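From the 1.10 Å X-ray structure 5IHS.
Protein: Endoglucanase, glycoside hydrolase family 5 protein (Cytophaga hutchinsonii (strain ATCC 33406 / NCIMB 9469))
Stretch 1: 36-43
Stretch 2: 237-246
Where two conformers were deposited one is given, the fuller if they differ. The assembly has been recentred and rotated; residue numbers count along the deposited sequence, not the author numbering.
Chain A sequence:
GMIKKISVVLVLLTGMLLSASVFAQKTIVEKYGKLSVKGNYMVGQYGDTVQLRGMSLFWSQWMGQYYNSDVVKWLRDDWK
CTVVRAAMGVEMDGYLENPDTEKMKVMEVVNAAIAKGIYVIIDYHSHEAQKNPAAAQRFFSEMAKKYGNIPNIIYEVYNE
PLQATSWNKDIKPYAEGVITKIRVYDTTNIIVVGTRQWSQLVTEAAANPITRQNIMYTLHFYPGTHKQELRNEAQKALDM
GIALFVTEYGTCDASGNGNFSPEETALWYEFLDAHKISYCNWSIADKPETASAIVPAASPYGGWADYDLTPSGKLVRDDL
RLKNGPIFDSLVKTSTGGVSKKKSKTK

Stretch 1, residues 36-43: SVKGNYMV
Stretch 2, residues 237-246: ALDMGIALFV

What fastens the hairpin of stretch 1 to the end of the helix in stretch 2? The amide of N40 does, giving both its protons to backbone carbonyls: N40 ND2 donates to I242 O at 2.9 Å and to L238 O at 3.0 Å. Asparagine suits the place because one nitrogen serves two acceptors. With chi1 m (-63°) and chi2 136°, its CA-to-CB bond points sideways while the amide comes nearer the other stretch.

How does each backbone prepare this meeting? Strands 36-38 and 41-43 pair antiparallel, with S36 N to V43 O, V43 N to S36 O, K38 N to Y41 O and Y41 N to K38 O all 2.9 Å. A type II' turn from K38 to Y41 joins them, G39 at phi/psi 58/-125 and N40 at -82/4. The helix through 237-239 ends in a Schellman motif: G241 N bonds L238 O at 2.9 Å and, weakly, A237 O at 3.3 Å. G241 adopts 105/6, where a CB would jam against the preceding carbonyl oxygen. L238 O thus accepts from both G241 N and N40 ND2.

Does water add to the link? Water 1 donates to N40 O at 2.9 Å and accepts from L244 N at 2.8 Å, bridging the turn to L244; I242 and A243 lead there at -95/166 and -108/135.

What packs beneath these bonds? N40 and A243 set the register, their CA atoms 4.2 Å apart; the CA atoms of G39 and G241 lie 5.9 Å apart. Small, buried A243 lets the turn come close, its CB 3.5 Å from G39 O and 3.8 Å from V37 CG1 (chi1 t). Farther out, the CA-to-CB bond of M42 points toward stretch 2, and its rotamer (t, t, p) sets SD 4.1 Å from F245 CE2, oblique to the ring (chi1 t, chi2 -49°). Together the stretches bury 315 Å².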

# COMPACT_ATOMS: atom_id res chain seq x y z
N SER A 36 -1.71 -11.51 -10.04
CA SER A 36 -2.44 -12.54 -9.32
C SER A 36 -1.53 -13.09 -8.23
O SER A 36 -0.39 -12.66 -8.07
CB SER A 36 -2.94 -13.62 -10.28
OG SER A 36 -1.85 -14.19 -10.94
N VAL A 37 -2.06 -14.04 -7.46
CA VAL A 37 -1.34 -14.61 -6.33
C VAL A 37 -1.17 -16.10 -6.57
O VAL A 37 -2.14 -16.79 -6.91
CB VAL A 37 -2.08 -14.36 -5.00
CG1 VAL A 37 -1.32 -14.97 -3.83
CG2 VAL A 37 -2.29 -12.85 -4.79
N LYS A 38 0.05 -16.59 -6.38
CA LYS A 38 0.37 -18.02 -6.41
C LYS A 38 1.18 -18.34 -5.16
O LYS A 38 2.34 -17.91 -5.05
CB LYS A 38 1.16 -18.36 -7.67
CG LYS A 38 1.69 -19.78 -7.76
CD LYS A 38 0.58 -20.81 -7.77
CE LYS A 38 1.11 -22.20 -8.09
NZ LYS A 38 1.45 -22.31 -9.54
N GLY A 39 0.59 -19.07 -4.22
CA GLY A 39 1.30 -19.40 -2.99
C GLY A 39 1.74 -18.15 -2.26
O GLY A 39 0.94 -17.26 -1.94
N ASN A 40 3.04 -18.07 -1.97
CA ASN A 40 3.62 -16.95 -1.24
C ASN A 40 3.90 -15.74 -2.13
O ASN A 40 4.47 -14.76 -1.64
CB ASN A 40 4.97 -17.32 -0.60
CG ASN A 40 4.88 -18.41 0.45
OD1 ASN A 40 5.72 -19.32 0.46
ND2 ASN A 40 3.92 -18.33 1.36
N TYR A 41 3.54 -15.78 -3.42
CA TYR A 41 4.07 -14.82 -4.39
C TYR A 41 2.99 -14.09 -5.17
O TYR A 41 1.93 -14.62 -5.48
CB TYR A 41 5.01 -15.51 -5.37
CG TYR A 41 6.24 -16.01 -4.65
CD1 TYR A 41 7.27 -15.14 -4.34
CD2 TYR A 41 6.33 -17.32 -4.21
CE1 TYR A 41 8.38 -15.56 -3.64
CE2 TYR A 41 7.43 -17.76 -3.51
CZ TYR A 41 8.46 -16.87 -3.23
OH TYR A 41 9.57 -17.28 -2.53
N MET A 42 3.31 -12.85 -5.52
CA MET A 42 2.54 -12.11 -6.51
C MET A 42 3.19 -12.34 -7.87
O MET A 42 4.41 -12.18 -8.02
CB MET A 42 2.55 -10.62 -6.17
CG MET A 42 1.41 -9.85 -6.79
SD MET A 42 1.27 -8.17 -6.14
CE MET A 42 2.78 -7.46 -6.76
N VAL A 43 2.38 -12.71 -8.85
CA VAL A 43 2.84 -13.07 -10.19
C VAL A 43 2.08 -12.24 -11.21
O VAL A 43 1.02 -11.66 -10.92
CB VAL A 43 2.69 -14.58 -10.46
CG1 VAL A 43 3.56 -15.37 -9.48
CG2 VAL A 43 1.24 -15.01 -10.37
N ALA A 237 4.10 -16.80 8.88
CA ALA A 237 2.94 -16.72 8.00
C ALA A 237 3.26 -17.28 6.61
O ALA A 237 2.43 -17.98 6.01
CB ALA A 237 2.45 -15.28 7.91
N LEU A 238 4.45 -16.98 6.07
CA LEU A 238 4.85 -17.55 4.79
C LEU A 238 4.91 -19.07 4.87
O LEU A 238 4.50 -19.77 3.93
CB LEU A 238 6.20 -16.97 4.38
CG LEU A 238 6.25 -15.45 4.15
CD1 LEU A 238 7.68 -15.02 3.89
CD2 LEU A 238 5.34 -15.03 3.02
N ASP A 239 5.41 -19.59 6.00
CA ASP A 239 5.48 -21.04 6.18
C ASP A 239 4.10 -21.68 6.08
O ASP A 239 3.98 -22.86 5.70
CB ASP A 239 6.03 -21.37 7.57
CG ASP A 239 7.50 -21.02 7.74
OD1 ASP A 239 8.20 -20.74 6.75
OD2 ASP A 239 7.95 -21.05 8.91
N MET A 240 3.07 -20.94 6.47
CA MET A 240 1.70 -21.42 6.49
C MET A 240 1.01 -21.21 5.15
O MET A 240 -0.15 -21.61 4.99
CB MET A 240 0.94 -20.74 7.65
CG MET A 240 1.51 -21.01 9.10
SD MET A 240 1.10 -19.85 10.48
CE MET A 240 -0.59 -20.32 10.76
N GLY A 241 1.68 -20.57 4.19
CA GLY A 241 1.27 -20.57 2.79
C GLY A 241 0.62 -19.32 2.24
O GLY A 241 0.16 -19.35 1.08
N ILE A 242 0.56 -18.22 3.00
CA ILE A 242 -0.08 -17.01 2.50
C ILE A 242 0.94 -16.06 1.88
O ILE A 242 2.16 -16.20 2.08
CB ILE A 242 -0.96 -16.30 3.55
CG1 ILE A 242 -0.14 -15.84 4.76
CG2 ILE A 242 -2.13 -17.19 3.98
CD1 ILE A 242 -0.89 -14.84 5.68
N ALA A 243 0.44 -15.07 1.14
CA ALA A 243 1.26 -14.03 0.53
C ALA A 243 1.03 -12.72 1.25
O ALA A 243 -0.11 -12.34 1.55
CB ALA A 243 0.89 -13.87 -0.95
N LEU A 244 2.12 -12.01 1.53
CA LEU A 244 2.11 -10.75 2.26
C LEU A 244 2.42 -9.60 1.32
O LEU A 244 3.15 -9.76 0.34
CB LEU A 244 3.18 -10.77 3.35
CG LEU A 244 3.10 -11.96 4.32
CD1 LEU A 244 4.20 -11.87 5.35
CD2 LEU A 244 1.74 -12.04 4.99
N PHE A 245 1.88 -8.42 1.64
CA PHE A 245 2.19 -7.18 0.94
C PHE A 245 2.41 -6.10 2.00
O PHE A 245 1.54 -5.87 2.84
CB PHE A 245 1.00 -6.82 0.02
CG PHE A 245 1.28 -5.79 -1.06
CD1 PHE A 245 1.92 -4.58 -0.82
CD2 PHE A 245 0.85 -6.03 -2.36
CE1 PHE A 245 2.14 -3.66 -1.84
CE2 PHE A 245 1.07 -5.10 -3.38
CZ PHE A 245 1.70 -3.92 -3.10
N VAL A 246 3.59 -5.47 1.97
CA VAL A 246 3.87 -4.37 2.89
C VAL A 246 3.30 -3.10 2.27
O VAL A 246 3.98 -2.35 1.56
CB VAL A 246 5.37 -4.27 3.22
CG1 VAL A 246 5.66 -3.02 4.05
CG2 VAL A 246 5.81 -5.51 3.99
O HOH W 1 4.64 -12.77 0.51